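Local coordinates for metallocarboxypeptidase (Trypanosoma cruzi, PDB 3DWC), which probably cleaves single amino acids other than proline from the C-termini of peptides with broad specificity, as a metal-dependent carboxypeptidase of the M32 family, at residues P60-R63 and A64-E68; P164-T167 and L168-D172; P183-L186 and K187-E191; T260-L263 and G264-E268; P330-S334 and S335-R339. One frame throughout, in Å; residues are numbered along the deposited sequence.

Contact 1. Residues P60-R63 and A64-E68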
loop_
_atom_site.group_PDB
_atom_site.type_symbol
_atom_site.label_atom_id
_atom_site.label_comp_id
_atom_site.label_asym_id
_atom_site.label_seq_id
_atom_site.Cartn_x
_atom_site.Cartn_y
_atom_site.Cartn_z
ATOM N N PRO B 60 -18.894 25.354 2.394
ATOM C CA PRO B 60 -20.250 25.882 2.465
ATOM C C PRO B 60 -21.245 25.225 1.509
ATOM O O PRO B 60 -22.359 24.920 1.928
ATOM C CB PRO B 60 -20.049 27.357 2.147
ATOM C CG PRO B 60 -18.697 27.647 2.749
ATOM C CD PRO B 60 -17.892 26.436 2.415
ATOM N N LYS B 61 -20.833 24.933 0.279
ATOM C CA LYS B 61 -21.766 24.419 -0.730
ATOM C C LYS B 61 -22.447 23.095 -0.364
ATOM O O LYS B 61 -23.570 22.847 -0.800
ATOM C CB LYS B 61 -21.103 24.310 -2.110
ATOM C CG LYS B 61 -20.307 23.035 -2.347
ATOM C CD LYS B 61 -19.675 22.978 -3.764
ATOM C CE LYS B 61 -19.028 21.602 -4.025
ATOM N NZ LYS B 61 -18.698 21.300 -5.459
ATOM N N ILE B 62 -21.781 22.242 0.424
ATOM C CA ILE B 62 -22.339 20.926 0.741
ATOM C C ILE B 62 -23.617 21.082 1.535
ATOM O O ILE B 62 -24.634 20.468 1.201
ATOM C CB ILE B 62 -21.349 20.009 1.546
ATOM C CG1 ILE B 62 -20.014 19.888 0.824
ATOM C CG2 ILE B 62 -21.916 18.627 1.719
ATOM C CD1 ILE B 62 -20.146 19.467 -0.628
ATOM N N ARG B 63 -23.561 21.879 2.595
ATOM C CA ARG B 63 -24.739 22.168 3.412
ATOM C C ARG B 63 -25.902 22.720 2.586
ATOM O O ARG B 63 -27.039 22.270 2.719
ATOM C CB ARG B 63 -24.376 23.170 4.498
ATOM C CG ARG B 63 -25.494 23.492 5.485
ATOM C CD ARG B 63 -25.162 24.767 6.218
ATOM N NE ARG B 63 -26.263 25.191 7.073
ATOM C CZ ARG B 63 -26.322 25.013 8.393
ATOM N NH1 ARG B 63 -25.336 24.404 9.054
ATOM N NH2 ARG B 63 -27.390 25.466 9.062
ATOM N N ALA B 64 -25.607 23.696 1.742
ATOM C CA ALA B 64 -26.592 24.263 0.822
ATOM C C ALA B 64 -27.136 23.178 -0.117
ATOM O O ALA B 64 -28.340 23.135 -0.404
ATOM C CB ALA B 64 -25.972 25.411 0.031
ATOM N N LEU B 65 -26.261 22.278 -0.567
ATOM C CA LEU B 65 -26.701 21.194 -1.442
ATOM C C LEU B 65 -27.654 20.242 -0.689
ATOM O O LEU B 65 -28.717 19.884 -1.181
ATOM C CB LEU B 65 -25.508 20.436 -2.041
ATOM C CG LEU B 65 -24.787 21.045 -3.248
ATOM C CD1 LEU B 65 -23.569 20.216 -3.592
ATOM C CD2 LEU B 65 -25.700 21.173 -4.458
ATOM N N ILE B 66 -27.265 19.866 0.520
ATOM C CA ILE B 66 -28.059 18.973 1.335
ATOM C C ILE B 66 -29.440 19.583 1.600
ATOM O O ILE B 66 -30.457 18.906 1.485
ATOM C CB ILE B 66 -27.350 18.616 2.680
ATOM C CG1 ILE B 66 -26.092 17.763 2.452
ATOM C CG2 ILE B 66 -28.264 17.828 3.568
ATOM C CD1 ILE B 66 -25.347 17.455 3.740
ATOM N N GLU B 67 -29.468 20.860 1.953
ATOM C CA GLU B 67 -30.729 21.584 2.186
ATOM C C GLU B 67 -31.643 21.663 0.953
ATOM O O GLU B 67 -32.837 21.410 1.067
ATOM C CB GLU B 67 -30.446 22.975 2.758
ATOM C CG GLU B 67 -29.967 22.902 4.209
ATOM C CD GLU B 67 -29.635 24.252 4.833
ATOM O OE1 GLU B 67 -29.296 24.256 6.029
ATOM O OE2 GLU B 67 -29.705 25.304 4.151
ATOM N N GLU B 68 -31.106 21.982 -0.219
ATOM C CA GLU B 68 -31.929 21.936 -1.424
ATOM C C GLU B 68 -32.462 20.542 -1.722
ATOM O O GLU B 68 -33.616 20.388 -2.120
ATOM C CB GLU B 68 -31.200 22.457 -2.654
ATOM C CG GLU B 68 -30.925 23.955 -2.654
ATOM C CD GLU B 68 -32.175 24.833 -2.513
ATOM O OE1 GLU B 68 -32.003 26.036 -2.223
ATOM O OE2 GLU B 68 -33.318 24.346 -2.686
#

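Contact 2. Residues P164-T167 and L168-D172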
loop_
_atom_site.group_PDB
_atom_site.type_symbol
_atom_site.label_atom_id
_atom_site.label_comp_id
_atom_site.label_asym_id
_atom_site.label_seq_id
_atom_site.Cartn_x
_atom_site.Cartn_y
_atom_site.Cartn_z
ATOM N N PRO B 164 -25.292 4.528 15.411
ATOM C CA PRO B 164 -26.284 5.504 15.003
ATOM C C PRO B 164 -27.657 5.209 15.609
ATOM O O PRO B 164 -28.171 4.101 15.451
ATOM C CB PRO B 164 -26.345 5.346 13.468
ATOM C CG PRO B 164 -25.098 4.694 13.068
ATOM C CD PRO B 164 -24.504 4.012 14.274
ATOM N N GLY B 165 -28.244 6.185 16.299
ATOM C CA GLY B 165 -29.618 6.069 16.752
ATOM C C GLY B 165 -29.796 5.347 18.073
ATOM O O GLY B 165 -30.915 5.229 18.547
ATOM N N MET B 166 -28.697 4.884 18.672
ATOM C CA MET B 166 -28.752 4.242 19.991
ATOM C C MET B 166 -28.894 5.319 21.071
ATOM O O MET B 166 -28.092 6.268 21.119
ATOM C CB MET B 166 -27.490 3.436 20.270
ATOM C CG MET B 166 -27.410 2.873 21.693
ATOM S SD MET B 166 -28.769 1.753 22.104
ATOM C CE MET B 166 -28.265 0.377 21.087
ATOM N N THR B 167 -29.913 5.170 21.919
ATOM C CA THR B 167 -30.143 6.119 23.008
ATOM C C THR B 167 -29.563 5.596 24.321
ATOM O O THR B 167 -29.424 4.374 24.502
ATOM C CB THR B 167 -31.619 6.352 23.210
ATOM O OG1 THR B 167 -32.221 5.145 23.676
ATOM C CG2 THR B 167 -32.282 6.781 21.913
ATOM N N LEU B 168 -29.229 6.524 25.233
ATOM C CA LEU B 168 -28.789 6.143 26.591
ATOM C C LEU B 168 -29.857 5.400 27.403
ATOM O O LEU B 168 -29.544 4.587 28.268
ATOM C CB LEU B 168 -28.351 7.355 27.402
ATOM C CG LEU B 168 -26.848 7.486 27.612
ATOM C CD1 LEU B 168 -26.059 7.398 26.290
ATOM C CD2 LEU B 168 -26.574 8.806 28.335
ATOM N N GLN B 169 -31.112 5.713 27.156
ATOM C CA GLN B 169 -32.187 5.013 27.828
ATOM C C GLN B 169 -32.139 3.527 27.486
ATOM O O GLN B 169 -32.206 2.671 28.391
ATOM C CB GLN B 169 -33.525 5.590 27.425
ATOM C CG GLN B 169 -34.715 4.774 27.919
ATOM C CD GLN B 169 -36.018 5.486 27.654
ATOM O OE1 GLN B 169 -36.291 6.548 28.229
ATOM N NE2 GLN B 169 -36.840 4.909 26.759
ATOM N N ARG B 170 -32.040 3.222 26.184
ATOM C CA ARG B 170 -31.979 1.833 25.717
ATOM C C ARG B 170 -30.696 1.157 26.163
ATOM O O ARG B 170 -30.734 0.026 26.646
ATOM C CB ARG B 170 -32.151 1.749 24.193
ATOM C CG ARG B 170 -32.341 0.333 23.641
ATOM C CD ARG B 170 -33.588 -0.372 24.203
ATOM N NE ARG B 170 -33.507 -1.806 23.937
ATOM C CZ ARG B 170 -33.867 -2.777 24.771
ATOM N NH1 ARG B 170 -33.700 -4.034 24.388
ATOM N NH2 ARG B 170 -34.373 -2.527 25.971
ATOM N N LEU B 171 -29.562 1.852 26.038
ATOM C CA LEU B 171 -28.276 1.324 26.525
ATOM C C LEU B 171 -28.300 0.968 28.026
ATOM O O LEU B 171 -27.808 -0.085 28.427
ATOM C CB LEU B 171 -27.135 2.321 26.293
ATOM C CG LEU B 171 -26.177 2.189 25.121
ATOM C CD1 LEU B 171 -24.945 3.117 25.337
ATOM C CD2 LEU B 171 -25.757 0.741 24.908
ATOM N N ASP B 172 -28.810 1.863 28.857
ATOM C CA ASP B 172 -29.002 1.569 30.281
ATOM C C ASP B 172 -29.927 0.373 30.538
ATOM O O ASP B 172 -29.700 -0.371 31.486
ATOM C CB ASP B 172 -29.584 2.783 31.038
ATOM C CG ASP B 172 -28.537 3.857 31.337
ATOM O OD1 ASP B 172 -28.938 4.959 31.770
ATOM O OD2 ASP B 172 -27.322 3.611 31.122
#

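Contact 3. Residues P183-L186 and K187-E191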
loop_
_atom_site.group_PDB
_atom_site.type_symbol
_atom_site.label_atom_id
_atom_site.label_comp_id
_atom_site.label_asym_id
_atom_site.label_seq_id
_atom_site.Cartn_x
_atom_site.Cartn_y
_atom_site.Cartn_z
ATOM N N PRO B 183 -23.365 -11.643 36.279
ATOM C CA PRO B 183 -22.480 -11.957 37.428
ATOM C C PRO B 183 -22.796 -13.279 38.173
ATOM O O PRO B 183 -21.871 -14.050 38.491
ATOM C CB PRO B 183 -22.653 -10.746 38.340
ATOM C CG PRO B 183 -22.966 -9.619 37.363
ATOM C CD PRO B 183 -23.897 -10.270 36.375
ATOM N N GLU B 184 -24.076 -13.578 38.397
ATOM C CA GLU B 184 -24.417 -14.879 38.982
ATOM C C GLU B 184 -24.284 -16.072 38.010
ATOM O O GLU B 184 -24.015 -17.202 38.429
ATOM C CB GLU B 184 -25.796 -14.845 39.618
ATOM C CG GLU B 184 -25.799 -14.096 40.940
ATOM C CD GLU B 184 -24.933 -14.785 42.015
ATOM O OE1 GLU B 184 -24.821 -16.042 41.984
ATOM O OE2 GLU B 184 -24.394 -14.070 42.900
ATOM N N LEU B 185 -24.434 -15.824 36.727
ATOM C CA LEU B 185 -24.281 -16.898 35.743
ATOM C C LEU B 185 -22.829 -17.329 35.724
ATOM O O LEU B 185 -22.548 -18.523 35.642
ATOM C CB LEU B 185 -24.706 -16.444 34.358
ATOM C CG LEU B 185 -24.538 -17.461 33.202
ATOM C CD1 LEU B 185 -25.216 -18.754 33.570
ATOM C CD2 LEU B 185 -25.104 -16.933 31.916
ATOM N N LEU B 186 -21.925 -16.349 35.783
ATOM C CA LEU B 186 -20.505 -16.631 35.779
ATOM C C LEU B 186 -20.151 -17.526 36.990
ATOM O O LEU B 186 -19.493 -18.575 36.848
ATOM C CB LEU B 186 -19.684 -15.338 35.755
ATOM C CG LEU B 186 -18.171 -15.511 35.987
ATOM C CD1 LEU B 186 -17.528 -16.563 35.009
ATOM C CD2 LEU B 186 -17.455 -14.171 35.860
ATOM N N LYS B 187 -20.630 -17.127 38.160
ATOM C CA LYS B 187 -20.355 -17.848 39.387
ATOM C C LYS B 187 -20.920 -19.251 39.337
ATOM O O LYS B 187 -20.284 -20.174 39.805
ATOM C CB LYS B 187 -20.938 -17.117 40.573
ATOM C CG LYS B 187 -20.337 -15.754 40.910
ATOM C CD LYS B 187 -20.700 -15.404 42.363
ATOM C CE LYS B 187 -20.614 -13.897 42.771
ATOM N NZ LYS B 187 -20.033 -12.907 41.780
ATOM N N GLU B 188 -22.107 -19.412 38.761
ATOM C CA GLU B 188 -22.726 -20.722 38.619
ATOM C C GLU B 188 -21.910 -21.633 37.697
ATOM O O GLU B 188 -21.740 -22.807 37.973
ATOM C CB GLU B 188 -24.125 -20.578 38.039
ATOM C CG GLU B 188 -24.869 -21.901 37.941
ATOM C CD GLU B 188 -26.305 -21.768 37.493
ATOM O OE1 GLU B 188 -27.089 -22.672 37.848
ATOM O OE2 GLU B 188 -26.664 -20.784 36.806
ATOM N N VAL B 189 -21.423 -21.060 36.602
ATOM C CA VAL B 189 -20.646 -21.798 35.603
ATOM C C VAL B 189 -19.329 -22.244 36.205
ATOM O O VAL B 189 -18.977 -23.409 36.094
ATOM C CB VAL B 189 -20.436 -20.968 34.344
ATOM C CG1 VAL B 189 -19.452 -21.662 33.383
ATOM C CG2 VAL B 189 -21.773 -20.764 33.663
ATOM N N GLN B 190 -18.638 -21.324 36.877
ATOM C CA GLN B 190 -17.417 -21.658 37.600
ATOM C C GLN B 190 -17.560 -22.826 38.577
ATOM O O GLN B 190 -16.735 -23.742 38.572
ATOM C CB GLN B 190 -16.881 -20.446 38.347
ATOM C CG GLN B 190 -16.107 -19.467 37.473
ATOM C CD GLN B 190 -15.602 -18.286 38.269
ATOM O OE1 GLN B 190 -14.394 -18.115 38.442
ATOM N NE2 GLN B 190 -16.521 -17.491 38.807
ATOM N N GLU B 191 -18.603 -22.806 39.398
ATOM C CA GLU B 191 -18.749 -23.826 40.411
ATOM C C GLU B 191 -19.143 -25.173 39.798
ATOM O O GLU B 191 -18.691 -26.216 40.267
ATOM C CB GLU B 191 -19.685 -23.355 41.545
ATOM C CG GLU B 191 -21.121 -23.811 41.450
ATOM C CD GLU B 191 -22.089 -22.918 42.238
ATOM O OE1 GLU B 191 -21.601 -22.063 43.042
ATOM O OE2 GLU B 191 -23.341 -23.064 42.018
HETATM O O HOH W 1 -19.600 -12.961 39.195
#

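Contact 4. Residues T260-L263 and G264-E268. With CO (cobalt (II) ion), chain Q.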
loop_
_atom_site.group_PDB
_atom_site.type_symbol
_atom_site.label_atom_id
_atom_site.label_comp_id
_atom_site.label_asym_id
_atom_site.label_seq_id
_atom_site.Cartn_x
_atom_site.Cartn_y
_atom_site.Cartn_z
ATOM N N THR B 260 -5.493 -18.671 19.328
ATOM C CA THR B 260 -5.793 -17.247 19.354
ATOM C C THR B 260 -5.824 -16.693 17.967
ATOM O O THR B 260 -6.691 -15.925 17.620
ATOM C CB THR B 260 -4.775 -16.419 20.157
ATOM O OG1 THR B 260 -4.749 -16.914 21.487
ATOM C CG2 THR B 260 -5.276 -14.971 20.242
ATOM N N SER B 261 -4.856 -17.128 17.187
ATOM C CA SER B 261 -4.692 -16.739 15.850
ATOM C C SER B 261 -5.726 -17.329 14.885
ATOM O O SER B 261 -6.192 -16.630 13.985
ATOM C CB SER B 261 -3.278 -17.141 15.427
ATOM O OG SER B 261 -3.212 -17.142 14.027
ATOM N N LEU B 262 -6.089 -18.593 15.068
ATOM C CA LEU B 262 -7.192 -19.197 14.291
ATOM C C LEU B 262 -8.535 -18.486 14.509
ATOM O O LEU B 262 -9.263 -18.114 13.575
ATOM C CB LEU B 262 -7.352 -20.644 14.752
ATOM C CG LEU B 262 -7.897 -21.717 13.808
ATOM C CD1 LEU B 262 -8.621 -22.774 14.658
ATOM C CD2 LEU B 262 -8.719 -21.253 12.626
ATOM N N LEU B 263 -8.896 -18.375 15.780
ATOM C CA LEU B 263 -10.122 -17.693 16.141
ATOM C C LEU B 263 -10.115 -16.206 15.778
ATOM O O LEU B 263 -11.162 -15.621 15.426
ATOM C CB LEU B 263 -10.452 -17.892 17.607
ATOM C CG LEU B 263 -11.144 -19.204 17.968
ATOM C CD1 LEU B 263 -10.628 -20.414 17.192
ATOM C CD2 LEU B 263 -10.825 -19.365 19.429
ATOM N N GLY B 264 -8.954 -15.598 15.905
ATOM C CA GLY B 264 -8.731 -14.232 15.394
ATOM C C GLY B 264 -8.992 -14.064 13.907
ATOM O O GLY B 264 -9.663 -13.149 13.488
ATOM N N VAL B 265 -8.456 -14.945 13.098
ATOM C CA VAL B 265 -8.749 -14.902 11.668
ATOM C C VAL B 265 -10.224 -15.130 11.356
ATOM O O VAL B 265 -10.781 -14.467 10.499
ATOM C CB VAL B 265 -7.875 -15.898 10.906
ATOM C CG1 VAL B 265 -8.414 -16.227 9.519
ATOM C CG2 VAL B 265 -6.461 -15.329 10.833
ATOM N N ILE B 266 -10.853 -16.035 12.076
ATOM C CA ILE B 266 -12.288 -16.312 11.906
ATOM C C ILE B 266 -13.095 -15.022 12.221
ATOM O O ILE B 266 -13.956 -14.599 11.476
ATOM C CB ILE B 266 -12.733 -17.546 12.761
ATOM C CG1 ILE B 266 -12.208 -18.837 12.134
ATOM C CG2 ILE B 266 -14.314 -17.622 12.855
ATOM C CD1 ILE B 266 -12.371 -20.124 12.978
ATOM N N HIS B 267 -12.783 -14.399 13.329
ATOM C CA HIS B 267 -13.366 -13.106 13.711
ATOM C C HIS B 267 -13.245 -12.044 12.587
ATOM O O HIS B 267 -14.215 -11.415 12.181
ATOM C CB HIS B 267 -12.648 -12.624 14.998
ATOM C CG HIS B 267 -13.239 -11.386 15.580
ATOM N ND1 HIS B 267 -14.094 -11.411 16.663
ATOM C CD2 HIS B 267 -13.131 -10.088 15.211
ATOM C CE1 HIS B 267 -14.508 -10.178 16.920
ATOM N NE2 HIS B 267 -13.937 -9.359 16.051
ATOM N N GLU B 268 -12.032 -11.838 12.079
ATOM C CA GLU B 268 -11.821 -10.839 11.052
ATOM C C GLU B 268 -12.447 -11.231 9.740
ATOM O O GLU B 268 -12.926 -10.393 9.027
ATOM C CB GLU B 268 -10.334 -10.590 10.860
ATOM C CG GLU B 268 -9.638 -10.120 12.091
ATOM C CD GLU B 268 -10.225 -8.852 12.700
ATOM O OE1 GLU B 268 -10.721 -7.987 11.948
ATOM O OE2 GLU B 268 -10.150 -8.701 13.960
HETATM CO CO CO Q . -14.068 -7.160 15.762
HETATM O O HOH W 2 -11.855 -7.073 15.323
HETATM O O HOH W 3 -13.616 -6.891 17.483
HETATM O O HOH W 4 -13.750 -5.020 16.025
#

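Contact 5. Residues P330-S334 and S335-R339. With SO4 (sulfate ion), chain U.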
loop_
_atom_site.group_PDB
_atom_site.type_symbol
_atom_site.label_atom_id
_atom_site.label_comp_id
_atom_site.label_asym_id
_atom_site.label_seq_id
_atom_site.Cartn_x
_atom_site.Cartn_y
_atom_site.Cartn_z
ATOM N N PRO B 330 -3.042 -36.288 21.343
ATOM C CA PRO B 330 -4.213 -36.567 22.176
ATOM C C PRO B 330 -5.188 -35.400 22.355
ATOM O O PRO B 330 -6.387 -35.611 22.348
ATOM C CB PRO B 330 -3.578 -36.976 23.513
ATOM C CG PRO B 330 -2.290 -37.573 23.122
ATOM C CD PRO B 330 -1.797 -36.690 22.036
ATOM N N ALA B 331 -4.673 -34.179 22.449
ATOM C CA ALA B 331 -5.504 -32.975 22.557
ATOM C C ALA B 331 -6.489 -32.801 21.409
ATOM O O ALA B 331 -7.501 -32.120 21.588
ATOM C CB ALA B 331 -4.605 -31.706 22.650
ATOM N N PHE B 332 -6.181 -33.378 20.235
ATOM C CA PHE B 332 -6.941 -33.117 18.992
ATOM C C PHE B 332 -8.144 -34.040 18.765
ATOM O O PHE B 332 -8.196 -34.831 17.796
ATOM C CB PHE B 332 -6.038 -33.187 17.762
ATOM C CG PHE B 332 -4.990 -32.099 17.669
ATOM C CD1 PHE B 332 -5.039 -30.930 18.443
ATOM C CD2 PHE B 332 -3.958 -32.240 16.758
ATOM C CE1 PHE B 332 -4.094 -29.969 18.325
ATOM C CE2 PHE B 332 -2.978 -31.248 16.634
ATOM C CZ PHE B 332 -3.054 -30.100 17.435
ATOM N N THR B 333 -9.099 -33.956 19.680
ATOM C CA THR B 333 -10.365 -34.676 19.555
ATOM C C THR B 333 -11.420 -33.589 19.665
ATOM O O THR B 333 -11.151 -32.554 20.232
ATOM C CB THR B 333 -10.584 -35.657 20.679
ATOM O OG1 THR B 333 -10.776 -34.933 21.899
ATOM C CG2 THR B 333 -9.424 -36.688 20.807
ATOM N N SER B 334 -12.613 -33.799 19.150
ATOM C CA SER B 334 -13.611 -32.731 19.194
ATOM C C SER B 334 -14.104 -32.422 20.596
ATOM O O SER B 334 -14.425 -31.280 20.912
ATOM C CB SER B 334 -14.798 -33.044 18.285
ATOM O OG SER B 334 -15.454 -34.210 18.706
ATOM N N SER B 335 -14.226 -33.450 21.424
ATOM C CA SER B 335 -14.619 -33.230 22.808
ATOM C C SER B 335 -13.555 -32.433 23.591
ATOM O O SER B 335 -13.870 -31.497 24.341
ATOM C CB SER B 335 -14.873 -34.590 23.495
ATOM O OG SER B 335 -14.810 -34.455 24.921
ATOM N N ASN B 336 -12.291 -32.786 23.435
ATOM C CA ASN B 336 -11.267 -32.030 24.141
ATOM C C ASN B 336 -11.106 -30.605 23.598
ATOM O O ASN B 336 -10.993 -29.669 24.377
ATOM C CB ASN B 336 -9.912 -32.733 24.122
ATOM C CG ASN B 336 -8.893 -31.977 24.919
ATOM O OD1 ASN B 336 -8.946 -32.022 26.140
ATOM N ND2 ASN B 336 -7.995 -31.233 24.254
ATOM N N MET B 337 -11.156 -30.407 22.280
ATOM C CA MET B 337 -11.014 -29.059 21.773
ATOM C C MET B 337 -12.156 -28.151 22.180
ATOM O O MET B 337 -11.975 -26.957 22.352
ATOM C CB MET B 337 -10.804 -29.031 20.267
ATOM C CG MET B 337 -9.443 -29.588 19.853
ATOM S SD MET B 337 -8.039 -28.737 20.575
ATOM C CE MET B 337 -8.491 -27.072 20.148
ATOM N N LYS B 338 -13.356 -28.689 22.278
ATOM C CA LYS B 338 -14.453 -27.910 22.845
ATOM C C LYS B 338 -14.132 -27.422 24.263
ATOM O O LYS B 338 -14.447 -26.296 24.644
ATOM C CB LYS B 338 -15.746 -28.724 22.839
ATOM C CG LYS B 338 -16.930 -27.962 23.395
ATOM C CD LYS B 338 -18.202 -28.797 23.257
ATOM C CE LYS B 338 -19.265 -28.373 24.226
ATOM N NZ LYS B 338 -20.478 -29.301 24.080
ATOM N N ARG B 339 -13.489 -28.270 25.047
ATOM C CA ARG B 339 -13.170 -27.927 26.435
ATOM C C ARG B 339 -12.129 -26.844 26.510
ATOM O O ARG B 339 -12.232 -25.957 27.342
ATOM C CB ARG B 339 -12.742 -29.162 27.216
ATOM C CG ARG B 339 -13.896 -29.773 27.922
ATOM C CD ARG B 339 -14.218 -31.190 27.599
ATOM N NE ARG B 339 -13.618 -32.135 28.487
ATOM C CZ ARG B 339 -14.098 -33.335 28.824
ATOM N NH1 ARG B 339 -15.267 -33.809 28.407
ATOM N NH2 ARG B 339 -13.375 -34.078 29.633
HETATM S S SO4 U . -13.406 -36.674 31.994
HETATM O O1 SO4 U . -13.218 -37.941 31.273
HETATM O O2 SO4 U . -13.569 -36.924 33.428
HETATM O O3 SO4 U . -12.239 -35.818 31.812
HETATM O O4 SO4 U . -14.611 -36.015 31.492
#

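Contact 1. Residues P60-R63 and A64-E68
Arg63 and Glu67 illustrate how a surface helix pairs opposite charges one turn apart: theirs is an i to i+4 salt bridge on the opening turns of helix 60-71. Leu65 N, Ile66 N and Glu67 N each donate to the carbonyl four residues back, as in any alpha-helix, whereas the bond from Ala64 N to Pro60 O, at 3.5 Å, is weak.

The apolar contact lies between Ile62 and Ile66, whose CG2 and CD1 meet at 4.2 Å. Ile62 turns CG2 anti to its backbone N, and CD1 of Ile66 reaches back to meet that methyl. Both isoleucines also rest on Trp91 of helix 78-95, while Leu65 leans on Leu9 of helix 3-32, so this short helix has a buried side against two others, while the Arg63-Glu67 pair lies on an exposed side, Arg63 still touching Trp91.

On that outer side Arg63 runs extended from CG to NE, and Glu67 likewise stretches out beyond CG. Glu67 CG passes 3.3 Å from Arg63 O on its way outward. The guanidinium and carboxylate planes stand 72° apart, so the two groups do not form a flat, two-pronged pair. A single carboxylate oxygen does the work, approaching the guanidinium obliquely: Glu67 OE1 sits 3.3 Å from Arg63 NE and 3.8 Å from Arg63 NH2.

Contact 2. Residues P164-T167 and L168-D172
Leu168 CB lies against Thr167 C at 3.7 Å where helix 168-196 begins, a helix whose first amides have no preceding helical turn to supply acceptors. Here Leu168 N is met from outside the turn, by Glu156 OE2 of helix 154-162, and the leucine side chain is buried against Tyr155 and His153. Gln169 comes next and gives little more than its CB, 4.0 Å from Thr167 OG1, before its extended chain leads off.

Arg170 is where the turn is closed. Its N donates to Thr167 OG1 over 3.2 Å at a fairly straight 163°. Thr167 places that hydroxyl between its own backbone N and carbonyl carbon (chi1 66°), which swings OG1 over the start of the helix. The same oxygen lies 3.4 Å from Arg170 CB. Met166 SD adds a sulfur contact to Arg170 CB at 4.0 Å, while the guanidinium departs to Glu173 and to Leu487 O.

Leu171 then makes the first regular helical bond, its N to Thr167 O at 3.0 Å. Its side chain meets that of Met166 at about a right angle, CG to CG 3.7 Å apart, and both residues pack on Val159 and Leu425. Thr167 is thus a classical threonine N-cap, and the apolar pair formed by the residue before the cap and the fourth after it is the hydrophobic staple that commonly accompanies one.

Contact 3. Residues P183-L186 and K187-E191
The Glu184 carboxylate lies beside the Lys187 chain, and the Gln190 amide meets Leu186 mainly through NE2. Glu184 is bent back at chi2 (-64°), bringing OE2, the closer oxygen, to 3.8 Å from Lys187 CE, beside the methylenes of the lysine and not its charge. The Gln190 amide lies alongside Leu186, NE2 3.8 Å from Leu186 CG, the two side chains running at a slant to each other, while Leu186 O receives Gln190 N in a nearly straight bond.

On the buried side of helix 168-196, Leu185 CD1 touches Val189 CG2 at 4.0 Å. This pair packs on helix 490-501, and Leu186 on Leu360 and Leu394.

Lys187 NZ instead turns back to a water 2.6 Å away, which in turn donates to Pro183 O, also at 2.6 Å. The helical bond to that carbonyl, from Lys187 N, is weak at 3.3 Å, within a helix kinked at Pro183. With Glu184 OE2 and Lys187 NZ 4.7 Å apart, the opposite charges probably attract through space, while the ammonium's link to the Pro183 carbonyl passes through a water.

Contact 4. Residues T260-L263 and G264-E268
Leu263 O and His267 N, 2.9 Å apart, close the last of four successive i to i+4 backbone bonds that run from Thr260 to His267 along helix 259-276. Beside them Leu262 and Ile266 point the same way, side by side, with CD2 of the leucine 3.8 Å from CD1 of the isoleucine. Ile266 reaches Ala304, and Leu262 reaches Phe219.

His267 and Glu268 open the HExxH motif of metallopeptidases, which His271 closes; Glu298 of helix 294-309 is the third protein ligand. With CG anti to the backbone N (chi1 -174°), the His267 ring leaves the helix and puts NE2 2.2 Å from the cobalt ion. Behind it ND1 is hydrogen-bonded to Glu305, a second-shell residue that fixes the ring's rotation. Glu268, the predicted proton donor and acceptor, curls back at chi2; its OE2 accepts a hydrogen bond of 2.7 Å from a water that is itself bound to the cobalt, 2.3 Å from the metal.

Contact 5. Residues P330-S334 and S335-R339
Ala331 O is held by two donors: Asn336 ND2 at 2.9 Å and, more weakly, Thr333 N at 3.1 Å. ND2 arrives on a lone pair in the carbonyl plane (C=O...N angle 117°), although the carbonyl oxygen lies 22° out of the asparagine's own amide plane. ND2 also donates to Leu201 O, so one buried nitrogen ties together two backbone oxygens. The weak bond from Thr333 N belongs to an inverse gamma turn centred on Phe332.

Thr333 OG1 caps the first turn of helix 334-341, accepting from Asn336 N over 3.0 Å, while Thr333 O takes Met337 N at the same length. Met337 folds at chi2 and chi3 until SD stands at the edge of the Phe332 ring, near its plane, 4.3 Å from CD1; both side chains also pack on Leu322 and Phe258. At the far end, Arg339 NH2 donates to O4 of a sulfate, probably from the crystallisation liquor, at 3.0 Å; NH2 also serves Thr199 O, and Thr199 N binds the same sulfate.

The capping threonine, with Phe332 before it and Met337 four residues after it, forms an N-cap with a hydrophobic staple, and the asparagine joins the preceding loop to the helix start.

How the contacts relate
Five local contacts on a mostly helical chain show how differently the i to i+4 spacing and the helix start can be used. Contact 4 alone carries a ligand of the bound cobalt and the predicted active-site glutamate, and its centre lies about 14 Å from the chain's centre. Contact 5 is its nearest neighbour, with centres about 18 Å apart and nearest atoms about 7 Å. Contacts 2 and 3 occupy the same helix, 168-196: one caps its start and the other lies well along it, their centres about 28 Å apart. Contacts 2 and 5 solve the same problem alike, with a capping threonine and an apolar pair. Contact 1 is remote, its centre about 44 Å from that of contact 4, on the opposite side of the chain's centre.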